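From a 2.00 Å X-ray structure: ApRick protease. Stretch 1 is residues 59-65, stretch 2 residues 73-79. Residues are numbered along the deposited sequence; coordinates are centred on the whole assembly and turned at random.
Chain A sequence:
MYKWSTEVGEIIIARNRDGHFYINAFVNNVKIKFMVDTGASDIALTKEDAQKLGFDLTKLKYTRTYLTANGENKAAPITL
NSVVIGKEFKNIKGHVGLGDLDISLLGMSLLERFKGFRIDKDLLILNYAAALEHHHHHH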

ATOM      1  N   LYS A  59      16.352  40.167  -6.794  1.00 49.57           N
ATOM      2  CA  LYS A  59      14.917  40.435  -7.019  1.00 56.00           C
ATOM      3  C   LYS A  59      14.069  40.009  -5.845  1.00 48.82           C
ATOM      4  O   LYS A  59      12.942  40.460  -5.697  1.00 62.26           O
ATOM      5  CB  LYS A  59      14.351  39.690  -8.247  1.00 59.82           C
ATOM      6  CG  LYS A  59      15.162  39.777  -9.518  1.00 82.02           C
ATOM      7  CD  LYS A  59      14.919  41.053 -10.277  1.00103.64           C
ATOM      8  CE  LYS A  59      15.606  40.967 -11.629  1.00111.95           C
ATOM      9  NZ  LYS A  59      15.397  42.203 -12.418  1.00 88.36           N
ATOM     10  N   LEU A  60      14.574  39.092  -5.042  1.00 50.67           N
ATOM     11  CA  LEU A  60      13.812  38.594  -3.895  1.00 40.79           C
ATOM     12  C   LEU A  60      13.647  39.759  -2.939  1.00 42.44           C
ATOM     13  O   LEU A  60      14.530  40.588  -2.809  1.00 39.70           O
ATOM     14  CB  LEU A  60      14.552  37.495  -3.220  1.00 37.93           C
ATOM     15  CG  LEU A  60      14.737  36.181  -3.992  1.00 44.85           C
ATOM     16  CD1 LEU A  60      15.559  35.229  -3.147  1.00 49.70           C
ATOM     17  CD2 LEU A  60      13.401  35.544  -4.300  1.00 61.53           C
ATOM     18  N   LYS A  61      12.514  39.836  -2.296  1.00 38.28           N
ATOM     19  CA  LYS A  61      12.338  40.843  -1.264  1.00 53.30           C
ATOM     20  C   LYS A  61      12.429  40.111   0.091  1.00 41.24           C
ATOM     21  O   LYS A  61      11.711  39.153   0.343  1.00 39.18           O
ATOM     22  CB  LYS A  61      11.032  41.616  -1.471  1.00 60.77           C
ATOM     23  CG  LYS A  61       9.851  40.784  -1.940  1.00 85.23           C
ATOM     24  CD  LYS A  61       8.546  41.564  -1.928  1.00129.54           C
ATOM     25  CE  LYS A  61       7.434  40.775  -2.599  1.00122.92           C
ATOM     26  NZ  LYS A  61       6.284  41.652  -2.940  1.00112.14           N
ATOM     27  N   TYR A  62      13.334  40.588   0.926  1.00 32.08           N
ATOM     28  CA  TYR A  62      13.639  39.972   2.217  1.00 35.66           C
ATOM     29  C   TYR A  62      12.720  40.590   3.243  1.00 39.44           C
ATOM     30  O   TYR A  62      13.115  41.365   4.089  1.00 42.83           O
ATOM     31  CB  TYR A  62      15.119  40.147   2.559  1.00 37.33           C
ATOM     32  CG  TYR A  62      16.002  39.258   1.745  1.00 39.09           C
ATOM     33  CD1 TYR A  62      16.236  39.503   0.395  1.00 52.03           C
ATOM     34  CD2 TYR A  62      16.562  38.109   2.308  1.00 42.67           C
ATOM     35  CE1 TYR A  62      17.026  38.628  -0.357  1.00 47.82           C
ATOM     36  CE2 TYR A  62      17.352  37.234   1.570  1.00 40.53           C
ATOM     37  CZ  TYR A  62      17.578  37.486   0.250  1.00 49.85           C
ATOM     38  OH  TYR A  62      18.370  36.611  -0.431  1.00 56.89           O
ATOM     39  N   THR A  63      11.458  40.198   3.170  1.00 54.18           N
ATOM     40  CA  THR A  63      10.434  40.788   4.014  1.00 54.05           C
ATOM     41  C   THR A  63      10.197  40.030   5.311  1.00 58.01           C
ATOM     42  O   THR A  63       9.517  40.541   6.192  1.00 50.42           O
ATOM     43  CB  THR A  63       9.104  40.823   3.257  1.00 52.17           C
ATOM     44  OG1 THR A  63       8.802  39.511   2.765  1.00 46.42           O
ATOM     45  CG2 THR A  63       9.195  41.808   2.109  1.00 53.72           C
ATOM     46  N   ARG A  64      10.726  38.813   5.417  1.00 39.73           N
ATOM     47  CA  ARG A  64      10.443  37.945   6.561  1.00 42.93           C
ATOM     48  C   ARG A  64      11.609  37.940   7.551  1.00 40.97           C
ATOM     49  O   ARG A  64      12.741  38.232   7.196  1.00 44.64           O
ATOM     50  CB  ARG A  64      10.060  36.523   6.117  1.00 40.44           C
ATOM     51  CG  ARG A  64       8.696  36.452   5.421  1.00 61.04           C
ATOM     52  CD  ARG A  64       7.545  36.564   6.431  1.00 52.48           C
ATOM     53  NE  ARG A  64       7.384  35.247   7.033  1.00 74.66           N
ATOM     54  CZ  ARG A  64       7.838  34.827   8.211  1.00 86.37           C
ATOM     55  NH1 ARG A  64       8.438  35.647   9.077  1.00 65.52           N
ATOM     56  NH2 ARG A  64       7.646  33.552   8.549  1.00 67.03           N
ATOM     57  N   THR A  65      11.288  37.647   8.803  1.00 42.52           N
ATOM     58  CA  THR A  65      12.260  37.530   9.856  1.00 39.43           C
ATOM     59  C   THR A  65      12.091  36.210  10.599  1.00 39.96           C
ATOM     60  O   THR A  65      11.041  35.897  11.137  1.00 42.47           O
ATOM     61  CB  THR A  65      12.133  38.724  10.810  1.00 42.32           C
ATOM     62  OG1 THR A  65      12.371  39.908  10.081  1.00 40.63           O
ATOM     63  CG2 THR A  65      13.088  38.627  11.975  1.00 47.49           C
ATOM     64  N   ASN A  73      17.077  36.617  11.933  1.00 38.89           N
ATOM     65  CA  ASN A  73      17.634  36.790  10.570  1.00 45.73           C
ATOM     66  C   ASN A  73      16.602  37.160   9.556  1.00 39.99           C
ATOM     67  O   ASN A  73      15.483  36.658   9.589  1.00 33.03           O
ATOM     68  CB  ASN A  73      18.375  35.543  10.111  1.00 45.85           C
ATOM     69  CG  ASN A  73      19.583  35.225  11.018  1.00 52.43           C
ATOM     70  OD1 ASN A  73      20.236  36.129  11.536  1.00 57.28           O
ATOM     71  ND2 ASN A  73      19.855  33.946  11.229  1.00 48.12           N
ATOM     72  N   LYS A  74      17.009  37.939   8.577  1.00 33.70           N
ATOM     73  CA  LYS A  74      16.112  38.293   7.460  1.00 38.14           C
ATOM     74  C   LYS A  74      16.065  37.167   6.401  1.00 40.18           C
ATOM     75  O   LYS A  74      17.070  36.508   6.120  1.00 39.77           O
ATOM     76  CB  LYS A  74      16.543  39.635   6.830  1.00 34.93           C
ATOM     77  CG  LYS A  74      16.425  40.805   7.788  1.00 41.75           C
ATOM     78  CD  LYS A  74      14.994  41.002   8.221  1.00 58.11           C
ATOM     79  CE  LYS A  74      14.076  41.411   7.117  1.00 67.08           C
ATOM     80  NZ  LYS A  74      14.534  42.541   6.287  1.00 70.34           N
ATOM     81  N   ALA A  75      14.897  36.973   5.812  1.00 30.19           N
ATOM     82  CA  ALA A  75      14.700  36.030   4.728  1.00 37.12           C
ATOM     83  C   ALA A  75      13.650  36.463   3.695  1.00 37.47           C
ATOM     84  O   ALA A  75      12.719  37.230   4.005  1.00 34.60           O
ATOM     85  CB  ALA A  75      14.375  34.636   5.303  1.00 38.36           C
ATOM     86  N   ALA A  76      13.796  35.962   2.476  1.00 36.83           N
ATOM     87  CA  ALA A  76      12.818  36.160   1.406  1.00 32.85           C
ATOM     88  C   ALA A  76      12.000  34.897   1.289  1.00 35.07           C
ATOM     89  O   ALA A  76      12.551  33.793   1.127  1.00 31.75           O
ATOM     90  CB  ALA A  76      13.504  36.459   0.075  1.00 33.64           C
ATOM     91  N   PRO A  77      10.674  35.024   1.358  1.00 42.17           N
ATOM     92  CA  PRO A  77       9.819  33.860   1.167  1.00 34.72           C
ATOM     93  C   PRO A  77       9.788  33.439  -0.284  1.00 37.69           C
ATOM     94  O   PRO A  77       9.834  34.289  -1.139  1.00 32.68           O
ATOM     95  CB  PRO A  77       8.430  34.362   1.616  1.00 44.98           C
ATOM     96  CG  PRO A  77       8.500  35.834   1.483  1.00 44.57           C
ATOM     97  CD  PRO A  77       9.910  36.225   1.741  1.00 37.97           C
ATOM     98  N   ILE A  78       9.744  32.128  -0.540  1.00 33.61           N
ATOM     99  CA  ILE A  78       9.633  31.579  -1.875  1.00 32.51           C
ATOM    100  C   ILE A  78       8.662  30.426  -1.836  1.00 28.76           C
ATOM    101  O   ILE A  78       8.348  29.902  -0.774  1.00 36.55           O
ATOM    102  CB  ILE A  78      10.981  31.108  -2.425  1.00 35.21           C
ATOM    103  CG1 ILE A  78      11.629  30.091  -1.461  1.00 39.35           C
ATOM    104  CG2 ILE A  78      11.935  32.315  -2.647  1.00 35.09           C
ATOM    105  CD1 ILE A  78      12.829  29.396  -2.016  1.00 49.10           C
ATOM    106  N   THR A  79       8.246  29.998  -3.016  1.00 37.02           N
ATOM    107  CA  THR A  79       7.462  28.772  -3.190  1.00 38.40           C
ATOM    108  C   THR A  79       8.145  27.847  -4.194  1.00 35.95           C
ATOM    109  O   THR A  79       8.594  28.287  -5.220  1.00 35.40           O
ATOM    110  CB  THR A  79       6.050  29.104  -3.682  1.00 50.17           C
ATOM    111  OG1 THR A  79       5.428  29.948  -2.708  1.00 50.22           O
ATOM    112  CG2 THR A  79       5.238  27.846  -3.861  1.00 48.21           C
TER

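The firmest polar link is a reciprocal backbone pair. Arg 64 N donates to Ala 75 O and Ala 75 N to Arg 64 O, both at 2.9 Å, with angles at hydrogen of 152° and 163°; two short bonds of good geometry, the one from Ala 75 N the straighter, between the same residues define an antiparallel hydrogen-bonded bridge. Thr 65 and Lys 74 follow as the non-hydrogen-bonded pair, their CA atoms 4.6 Å apart. A third hydrogen bond runs from a side chain: Lys 74, with all four chi angles in m, curls so that NZ lies 2.9 Å from Tyr 62 O, a carbonyl in the loop before the strand. Thr 63 N also comes within 3.3 Å of Ala 75 O, but its angle is too poor for a hydrogen bond.

CA-H...O contacts reinforce the pairing. Thr 65 CA lies 3.3 Å from Asn 73 O, with an angle at hydrogen of 144°, and Lys 74 CA lies 3.4 Å from Arg 64 O, at 141°.

Packing centres on Ala 76. Ala 76 CB sits 3.9 Å from the centroid of the Tyr 62 ring and 3° off the normal, clear evidence of CH-pi contact over the face. Ala 76 CB also meets Leu 60 CB at 3.6 Å. Farther along, Leu 60 CD2 reaches Ile 78 CG2 at 3.9 Å, extending the apolar contact past the bridged residues, from the loop at Leu 60 to the later part of the second strand.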